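Putative fimbrial associated sortase-like protein (Corynebacterium diphtheriae, PDB 6BWE) is probably a class C (pilin-polymerising) sortase that cross-links pilin subunits through an acyl-thioester intermediate, this chain being the part with the sortase domain. Local coordinates at residues L68-A73 / T151-T156; E140-H145 / L199-H204; P76-I81 / L105-G110. The protein carries 2 engineered substitutions. All coordinates share one frame; numbering follows the deposited sequence.

Contact 1. Residues L68-A73 / T151-T156; sequences LNPQRA and TVQGET
Leu68 reaches across to Val152 and Gln153 with the fork of its side chain: CD2 lies 3.8 Å from Val152 CG2, CD1 of the same leucine is 4.1 Å from that methyl, and the leucine and valine side chains meet at about a right angle. CD2 also rests on the Gln153 stem, 4.2 Å from Gln153 CG. The bend at chi2 (-68°) turns the glutamine amide away from Leu68 and towards Pro70, so that NE2 comes within 4.2 Å of Pro70 CD and is bonded to a water 3.0 Å away. That water in turn donates to Gln71 OE1, giving the two segments a polar bridge beside the apolar contact. The loop is kept in shape by a type I turn from Asn69 to Arg72, over which the Asn69 amide folds: its OD1 accepts from Ala73 N at 2.8 Å, in the carbonyl plane, and its ND2 donates to Ala73 O. Helix 24-39 packs against Gln153 through Arg27, Val30 and Leu31. Opposite the loop stands a two-residue beta-hairpin, its type I' turn from Val152 to Glu155 joining strands 147-152 and 155-167 of the eight-stranded sortase beta-barrel.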
loop_
_atom_site.group_PDB
_atom_site.type_symbol
_atom_site.label_atom_id
_atom_site.label_comp_id
_atom_site.label_asym_id
_atom_site.label_seq_id
_atom_site.Cartn_x
_atom_site.Cartn_y
_atom_site.Cartn_z
ATOM N N LEU A 68 -9.269 -4.156 -15.066
ATOM C CA LEU A 68 -10.475 -3.546 -15.572
ATOM C C LEU A 68 -10.299 -3.016 -16.998
ATOM O O LEU A 68 -10.870 -1.987 -17.355
ATOM C CB LEU A 68 -10.999 -2.476 -14.611
ATOM C CG LEU A 68 -11.258 -2.947 -13.173
ATOM C CD1 LEU A 68 -11.663 -1.789 -12.310
ATOM C CD2 LEU A 68 -12.315 -4.019 -13.137
ATOM N N ASN A 69 -9.542 -3.741 -17.810
ATOM C CA ASN A 69 -9.169 -3.272 -19.154
ATOM C C ASN A 69 -8.904 -4.451 -20.081
ATOM O O ASN A 69 -7.803 -4.589 -20.650
ATOM C CB ASN A 69 -7.950 -2.399 -18.998
ATOM C CG ASN A 69 -7.454 -1.779 -20.282
ATOM O OD1 ASN A 69 -8.184 -1.641 -21.268
ATOM N ND2 ASN A 69 -6.175 -1.344 -20.246
ATOM N N PRO A 70 -9.909 -5.315 -20.264
ATOM C CA PRO A 70 -9.713 -6.488 -21.118
ATOM C C PRO A 70 -9.553 -6.088 -22.589
ATOM O O PRO A 70 -8.941 -6.793 -23.340
ATOM C CB PRO A 70 -11.034 -7.267 -20.942
ATOM C CG PRO A 70 -12.014 -6.214 -20.641
ATOM C CD PRO A 70 -11.254 -5.304 -19.699
ATOM N N GLN A 71 -10.091 -4.944 -22.961
ATOM C CA GLN A 71 -9.909 -4.395 -24.285
ATOM C C GLN A 71 -8.455 -3.885 -24.490
ATOM O O GLN A 71 -8.108 -3.558 -25.600
ATOM C CB GLN A 71 -10.995 -3.329 -24.587
ATOM C CG GLN A 71 -10.961 -2.006 -23.776
ATOM C CD GLN A 71 -11.564 -2.054 -22.367
ATOM O OE1 GLN A 71 -11.658 -3.113 -21.734
ATOM N NE2 GLN A 71 -11.972 -0.888 -21.871
ATOM N N ARG A 72 -7.644 -3.841 -23.409
ATOM C CA ARG A 72 -6.238 -3.427 -23.453
ATOM C C ARG A 72 -6.064 -2.058 -24.103
ATOM O O ARG A 72 -5.184 -1.863 -24.970
ATOM C CB ARG A 72 -5.401 -4.475 -24.185
ATOM C CG ARG A 72 -5.432 -5.837 -23.527
ATOM C CD ARG A 72 -4.872 -6.891 -24.482
ATOM N NE ARG A 72 -3.765 -7.610 -23.875
ATOM C CZ ARG A 72 -2.950 -8.448 -24.521
ATOM N NH1 ARG A 72 -3.095 -8.698 -25.831
ATOM N NH2 ARG A 72 -1.983 -9.039 -23.837
ATOM N N ALA A 73 -6.918 -1.121 -23.694
ATOM C CA ALA A 73 -6.897 0.251 -24.200
ATOM C C ALA A 73 -5.916 1.096 -23.373
ATOM O O ALA A 73 -5.515 0.709 -22.251
ATOM C CB ALA A 73 -8.281 0.844 -24.157
ATOM N N THR A 151 -20.791 1.308 -11.334
ATOM C CA THR A 151 -20.979 0.293 -12.346
ATOM C C THR A 151 -19.620 -0.116 -12.878
ATOM O O THR A 151 -18.845 0.723 -13.299
ATOM C CB THR A 151 -21.902 0.775 -13.457
ATOM O OG1 THR A 151 -23.162 1.180 -12.876
ATOM C CG2 THR A 151 -22.179 -0.322 -14.448
ATOM N N VAL A 152 -19.355 -1.420 -12.858
ATOM C CA VAL A 152 -18.044 -1.936 -13.256
ATOM C C VAL A 152 -18.255 -3.310 -13.877
ATOM O O VAL A 152 -18.948 -4.166 -13.303
ATOM C CB VAL A 152 -17.042 -1.916 -12.060
ATOM C CG1 VAL A 152 -17.584 -2.660 -10.839
ATOM C CG2 VAL A 152 -15.688 -2.434 -12.460
ATOM N N GLN A 153 -17.717 -3.502 -15.075
ATOM C CA GLN A 153 -17.890 -4.749 -15.838
ATOM C C GLN A 153 -19.321 -5.277 -15.831
ATOM O O GLN A 153 -19.554 -6.463 -15.634
ATOM C CB GLN A 153 -16.940 -5.799 -15.294
ATOM C CG GLN A 153 -15.478 -5.383 -15.474
ATOM C CD GLN A 153 -15.055 -5.351 -16.922
ATOM O OE1 GLN A 153 -15.143 -6.355 -17.607
ATOM N NE2 GLN A 153 -14.533 -4.202 -17.386
ATOM N N GLY A 154 -20.265 -4.374 -16.022
ATOM C CA GLY A 154 -21.672 -4.736 -16.126
ATOM C C GLY A 154 -22.424 -4.830 -14.804
ATOM O O GLY A 154 -23.645 -4.939 -14.798
ATOM N N GLU A 155 -21.726 -4.822 -13.686
ATOM C CA GLU A 155 -22.374 -5.052 -12.395
ATOM C C GLU A 155 -22.523 -3.691 -11.709
ATOM O O GLU A 155 -21.698 -2.811 -11.934
ATOM C CB GLU A 155 -21.525 -6.059 -11.617
ATOM C CG GLU A 155 -21.070 -5.681 -10.239
ATOM C CD GLU A 155 -20.081 -6.686 -9.694
ATOM O OE1 GLU A 155 -18.969 -6.261 -9.279
ATOM O OE2 GLU A 155 -20.397 -7.895 -9.723
ATOM N N THR A 156 -23.543 -3.523 -10.870
ATOM C CA THR A 156 -23.713 -2.289 -10.159
ATOM C C THR A 156 -23.613 -2.551 -8.651
ATOM O O THR A 156 -24.243 -3.466 -8.124
ATOM C CB THR A 156 -25.013 -1.590 -10.549
ATOM O OG1 THR A 156 -24.932 -1.262 -11.934
ATOM C CG2 THR A 156 -25.182 -0.271 -9.774
HETATM O O HOH W 1 -14.217 -3.494 -20.334
#

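Contact 2. Residues E140-H145 / L199-H204; sequences EDVKEH and LLVRAH
With CG anti to the backbone N (chi1 172°) and chi2 at 67°, Leu199 lifts its CD2 methyl against the backbone of Glu140, 3.5 Å from Glu140 N and 3.6 Å from Glu140 CA. The glutamate adds its CB, 4.1 Å from the same methyl of Leu199. Its own chi1 of 72° sets CG between the backbone N and the carbonyl carbon, and from there the extended chain takes the carboxylate away from the strand; only the aliphatic root and the main chain of this residue serve the contact. Two residues further along each segment, Val142 and Val201 point their side chains at one another and touch methyl to methyl, CG1 to CG1, at 4.2 Å. No hydrogen bond joins the segments, so the pairing rests on apolar contact. Val161 of strand 155-167 packs on both valines, and Ile86 also lies against Val142. Strand 198-206 is held in the sheet by backbone bonds to both neighbours, Val201 with Leu186 and Arg202 with Asp162. The alternate residues Leu199 and Val201 thus face a connection that leaves a short 3-10 turn at Glu140-Asp141 and runs to strand 147-152, a loop packed over the eight-stranded sortase beta-barrel.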
loop_
_atom_site.group_PDB
_atom_site.type_symbol
_atom_site.label_atom_id
_atom_site.label_comp_id
_atom_site.label_asym_id
_atom_site.label_seq_id
_atom_site.Cartn_x
_atom_site.Cartn_y
_atom_site.Cartn_z
ATOM N N GLU A 140 -19.764 18.542 -2.139
ATOM C CA GLU A 140 -20.161 19.156 -0.883
ATOM C C GLU A 140 -21.657 19.137 -0.533
ATOM O O GLU A 140 -21.987 19.374 0.627
ATOM C CB GLU A 140 -19.672 20.601 -0.841
ATOM C CG GLU A 140 -20.450 21.529 -1.781
ATOM C CD GLU A 140 -19.767 22.852 -2.008
ATOM O OE1 GLU A 140 -18.818 23.190 -1.272
ATOM O OE2 GLU A 140 -20.226 23.588 -2.913
ATOM N N ASP A 141 -22.537 18.873 -1.506
ATOM C CA ASP A 141 -23.987 18.836 -1.288
ATOM C C ASP A 141 -24.528 17.426 -1.048
ATOM O O ASP A 141 -25.711 17.248 -0.805
ATOM C CB ASP A 141 -24.724 19.466 -2.489
ATOM C CG ASP A 141 -24.417 20.956 -2.666
ATOM O OD1 ASP A 141 -23.963 21.593 -1.677
ATOM O OD2 ASP A 141 -24.630 21.499 -3.796
ATOM N N VAL A 142 -23.653 16.426 -1.105
ATOM C CA VAL A 142 -23.998 15.076 -0.775
ATOM C C VAL A 142 -24.180 15.026 0.763
ATOM O O VAL A 142 -23.383 15.580 1.511
ATOM C CB VAL A 142 -22.891 14.085 -1.198
ATOM C CG1 VAL A 142 -23.218 12.688 -0.752
ATOM C CG2 VAL A 142 -22.671 14.123 -2.707
ATOM N N LYS A 143 -25.254 14.384 1.188
ATOM C CA LYS A 143 -25.555 14.200 2.605
ATOM C C LYS A 143 -25.446 12.738 3.072
ATOM O O LYS A 143 -25.468 11.796 2.265
ATOM C CB LYS A 143 -26.979 14.690 2.866
ATOM C CG LYS A 143 -27.161 16.192 2.660
ATOM C CD LYS A 143 -28.639 16.517 2.442
ATOM C CE LYS A 143 -29.131 17.682 3.277
ATOM N NZ LYS A 143 -28.420 18.966 3.063
ATOM N N GLU A 144 -25.368 12.585 4.397
ATOM C CA GLU A 144 -25.424 11.304 5.076
ATOM C C GLU A 144 -26.630 10.511 4.560
ATOM O O GLU A 144 -27.718 11.076 4.319
ATOM C CB GLU A 144 -25.567 11.492 6.598
ATOM C CG GLU A 144 -24.403 12.184 7.317
ATOM C CD GLU A 144 -23.095 11.395 7.268
ATOM O OE1 GLU A 144 -23.141 10.211 6.882
ATOM O OE2 GLU A 144 -22.007 11.952 7.598
ATOM N N HIS A 145 -26.396 9.219 4.350
ATOM C CA HIS A 145 -27.373 8.274 3.779
ATOM C C HIS A 145 -27.632 8.382 2.277
ATOM O O HIS A 145 -28.348 7.536 1.750
ATOM C CB HIS A 145 -28.729 8.270 4.520
ATOM C CG HIS A 145 -28.594 8.259 6.004
ATOM N ND1 HIS A 145 -28.134 7.164 6.700
ATOM C CD2 HIS A 145 -28.845 9.215 6.931
ATOM C CE1 HIS A 145 -28.090 7.452 7.990
ATOM N NE2 HIS A 145 -28.517 8.689 8.154
ATOM N N LEU A 199 -12.138 17.528 0.876
ATOM C CA LEU A 199 -13.419 16.969 1.285
ATOM C C LEU A 199 -13.414 15.464 1.027
ATOM O O LEU A 199 -13.122 15.046 -0.111
ATOM C CB LEU A 199 -14.550 17.650 0.542
ATOM C CG LEU A 199 -15.941 17.043 0.719
ATOM C CD1 LEU A 199 -16.432 17.230 2.149
ATOM C CD2 LEU A 199 -16.892 17.658 -0.293
ATOM N N LEU A 200 -13.717 14.673 2.068
ATOM C CA LEU A 200 -13.741 13.204 2.015
ATOM C C LEU A 200 -15.148 12.776 2.362
ATOM O O LEU A 200 -15.644 13.071 3.474
ATOM C CB LEU A 200 -12.765 12.548 3.019
ATOM C CG LEU A 200 -11.279 12.403 2.658
ATOM C CD1 LEU A 200 -10.660 13.718 2.238
ATOM C CD2 LEU A 200 -10.489 11.810 3.817
ATOM N N VAL A 201 -15.775 12.055 1.425
ATOM C CA VAL A 201 -17.116 11.575 1.584
ATOM C C VAL A 201 -16.996 10.049 1.574
ATOM O O VAL A 201 -16.642 9.462 0.534
ATOM C CB VAL A 201 -18.044 12.054 0.446
ATOM C CG1 VAL A 201 -19.411 11.361 0.519
ATOM C CG2 VAL A 201 -18.287 13.547 0.530
ATOM N N ARG A 202 -17.244 9.433 2.728
ATOM C CA ARG A 202 -17.084 8.006 2.908
ATOM C C ARG A 202 -18.441 7.318 2.869
ATOM O O ARG A 202 -19.461 7.860 3.386
ATOM C CB ARG A 202 -16.388 7.728 4.244
ATOM C CG ARG A 202 -15.857 6.312 4.391
ATOM C CD ARG A 202 -15.227 6.049 5.752
ATOM N NE ARG A 202 -16.277 6.015 6.793
ATOM C CZ ARG A 202 -16.084 6.208 8.098
ATOM N NH1 ARG A 202 -14.872 6.426 8.604
ATOM N NH2 ARG A 202 -17.137 6.178 8.917
ATOM N N ALA A 203 -18.461 6.123 2.307
ATOM C CA ALA A 203 -19.693 5.359 2.157
ATOM C C ALA A 203 -19.437 3.880 2.316
ATOM O O ALA A 203 -18.310 3.446 2.057
ATOM C CB ALA A 203 -20.298 5.652 0.796
ATOM N N HIS A 204 -20.464 3.110 2.730
ATOM C CA HIS A 204 -20.316 1.686 2.956
ATOM C C HIS A 204 -21.264 0.932 2.041
ATOM O O HIS A 204 -22.300 1.443 1.658
ATOM C CB HIS A 204 -20.551 1.306 4.447
ATOM C CG HIS A 204 -21.927 1.633 4.943
ATOM N ND1 HIS A 204 -22.253 2.864 5.480
ATOM C CD2 HIS A 204 -23.075 0.916 4.917
ATOM C CE1 HIS A 204 -23.546 2.882 5.772
ATOM N NE2 HIS A 204 -24.067 1.714 5.436
#

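Contact 3. Residues P76-I81 / L105-G110; sequences PVIASI and LGHLYG
Ile81 and Leu105 meet at about a right angle, methyl against methyl: Ile81 CG2 presses on Leu105 CD1 at 3.4 Å, closer than two methyls normally come. The leucine has CG anti to its carbonyl carbon (chi1 -58°), while the isoleucine turns CG1 anti to the backbone N and leaves CG2 to make the touch. Earlier in its strand, Ile78 meets His107, two residues after Leu105, and these side chains also cross nearly at right angles. Here the end of the isoleucine, CD1, comes to 4.0 Å from His107 CB and approaches the imidazole obliquely. Both pairs lie inside the eight-stranded sortase beta-barrel, where strands 77-83 and 105-107 each pair with strand 88-94 and so bring their side chains together across it. In the first of these strands Ile78 and Ala79 both bond through their backbones to Ile92, forming a classic beta bulge. This extra residue accounts for Ile78 and Ile81, three positions apart, pointing the same way, whereas Leu105 and His107 follow the usual alternation. The buried imidazole is hydrogen-bonded at both nitrogens, ND1 with Tyr64 OH and NE2 with Ala112 O. The side chains of Leu105 and His127, a predicted active-site residue, are about 7 Å apart.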
loop_
_atom_site.group_PDB
_atom_site.type_symbol
_atom_site.label_atom_id
_atom_site.label_comp_id
_atom_site.label_asym_id
_atom_site.label_seq_id
_atom_site.Cartn_x
_atom_site.Cartn_y
_atom_site.Cartn_z
ATOM N N PRO A 76 -8.743 3.426 -20.592
ATOM C CA PRO A 76 -10.088 2.889 -20.444
ATOM C C PRO A 76 -10.864 3.502 -19.302
ATOM O O PRO A 76 -10.299 3.852 -18.262
ATOM C CB PRO A 76 -9.840 1.428 -20.140
ATOM C CG PRO A 76 -8.537 1.434 -19.429
ATOM C CD PRO A 76 -7.724 2.434 -20.180
ATOM N N VAL A 77 -12.168 3.598 -19.499
ATOM C CA VAL A 77 -13.074 3.876 -18.380
ATOM C C VAL A 77 -13.144 2.585 -17.564
ATOM O O VAL A 77 -13.648 1.555 -18.059
ATOM C CB VAL A 77 -14.479 4.246 -18.877
ATOM C CG1 VAL A 77 -15.423 4.385 -17.679
ATOM C CG2 VAL A 77 -14.437 5.556 -19.669
ATOM N N ILE A 78 -12.649 2.622 -16.328
ATOM C CA ILE A 78 -12.600 1.403 -15.515
ATOM C C ILE A 78 -13.929 1.141 -14.790
ATOM O O ILE A 78 -14.226 0.016 -14.463
ATOM C CB ILE A 78 -11.405 1.341 -14.542
ATOM C CG1 ILE A 78 -11.370 2.490 -13.537
ATOM C CG2 ILE A 78 -10.118 1.354 -15.331
ATOM C CD1 ILE A 78 -10.394 2.275 -12.391
ATOM N N ALA A 79 -14.686 2.196 -14.529
ATOM C CA ALA A 79 -15.984 2.130 -13.886
ATOM C C ALA A 79 -16.668 3.468 -14.045
ATOM O O ALA A 79 -16.060 4.444 -14.461
ATOM C CB ALA A 79 -15.849 1.787 -12.399
ATOM N N SER A 80 -17.966 3.519 -13.778
ATOM C CA SER A 80 -18.631 4.806 -13.715
ATOM C C SER A 80 -19.354 4.907 -12.379
ATOM O O SER A 80 -19.606 3.897 -11.716
ATOM C CB SER A 80 -19.603 5.017 -14.887
ATOM O OG SER A 80 -20.583 4.009 -14.890
ATOM N N ILE A 81 -19.640 6.136 -11.994
ATOM C CA ILE A 81 -20.266 6.423 -10.735
ATOM C C ILE A 81 -21.485 7.277 -10.989
ATOM O O ILE A 81 -21.455 8.138 -11.842
ATOM C CB ILE A 81 -19.268 7.060 -9.749
ATOM C CG1 ILE A 81 -19.865 7.182 -8.354
ATOM C CG2 ILE A 81 -18.813 8.432 -10.195
ATOM C CD1 ILE A 81 -18.813 7.312 -7.260
ATOM N N LEU A 105 -13.046 11.293 -13.323
ATOM C CA LEU A 105 -12.544 10.967 -12.004
ATOM C C LEU A 105 -11.340 10.069 -12.116
ATOM O O LEU A 105 -11.208 9.295 -13.057
ATOM C CB LEU A 105 -13.633 10.306 -11.173
ATOM C CG LEU A 105 -14.898 11.178 -11.007
ATOM C CD1 LEU A 105 -15.984 10.386 -10.324
ATOM C CD2 LEU A 105 -14.626 12.489 -10.268
ATOM N N GLY A 106 -10.448 10.207 -11.146
ATOM C CA GLY A 106 -9.275 9.389 -11.050
ATOM C C GLY A 106 -9.327 8.412 -9.887
ATOM O O GLY A 106 -9.711 8.769 -8.758
ATOM N N HIS A 107 -8.903 7.183 -10.127
ATOM C CA HIS A 107 -8.768 6.214 -9.052
ATOM C C HIS A 107 -7.378 6.381 -8.438
ATOM O O HIS A 107 -6.390 6.432 -9.173
ATOM C CB HIS A 107 -8.990 4.787 -9.550
ATOM C CG HIS A 107 -8.622 3.760 -8.538
ATOM N ND1 HIS A 107 -7.389 3.142 -8.522
ATOM C CD2 HIS A 107 -9.298 3.302 -7.456
ATOM C CE1 HIS A 107 -7.334 2.324 -7.477
ATOM N NE2 HIS A 107 -8.469 2.430 -6.800
ATOM N N LEU A 108 -7.308 6.480 -7.106
ATOM C CA LEU A 108 -6.037 6.664 -6.430
ATOM C C LEU A 108 -5.275 5.347 -6.297
ATOM O O LEU A 108 -5.652 4.466 -5.519
ATOM C CB LEU A 108 -6.258 7.330 -5.074
ATOM C CG LEU A 108 -5.092 7.952 -4.329
ATOM C CD1 LEU A 108 -4.202 8.838 -5.196
ATOM C CD2 LEU A 108 -5.640 8.745 -3.158
ATOM N N TYR A 109 -4.218 5.216 -7.087
ATOM C CA TYR A 109 -3.323 4.100 -7.025
ATOM C C TYR A 109 -2.843 3.894 -5.570
ATOM O O TYR A 109 -2.474 4.862 -4.880
ATOM C CB TYR A 109 -2.111 4.334 -7.961
ATOM C CG TYR A 109 -1.138 3.177 -7.834
ATOM C CD1 TYR A 109 -1.460 1.915 -8.327
ATOM C CD2 TYR A 109 0.063 3.342 -7.146
ATOM C CE1 TYR A 109 -0.574 0.838 -8.160
ATOM C CE2 TYR A 109 0.932 2.298 -6.971
ATOM C CZ TYR A 109 0.612 1.050 -7.452
ATOM O OH TYR A 109 1.527 0.051 -7.226
ATOM N N GLY A 110 -2.878 2.657 -5.113
ATOM C CA GLY A 110 -2.575 2.335 -3.718
ATOM C C GLY A 110 -3.799 2.072 -2.870
ATOM O O GLY A 110 -3.664 1.767 -1.670
#

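The three contacts draw on one mixed beta-sheet. Contacts 1 and 3 are neighbours, their centres about 11 Å apart, and they touch where strands 147-152 and 77-83 pair: Thr151 N lies 2.9 Å from Ser80 O, probably a hydrogen bond. Contact 2 sits across the chain's centre from contact 1, about 25 Å between centres, and about 18 Å from contact 3, touching neither; its strand 198-206 lies next to strand 155-167 of contact 1. Along the sequence, contact 3 falls between the two halves of contact 1 and is complete before the first residue of contact 2, whereas contacts 1 and 2 interleave. The contacts thus join early and late strands, and two loops, around one sortase barrel.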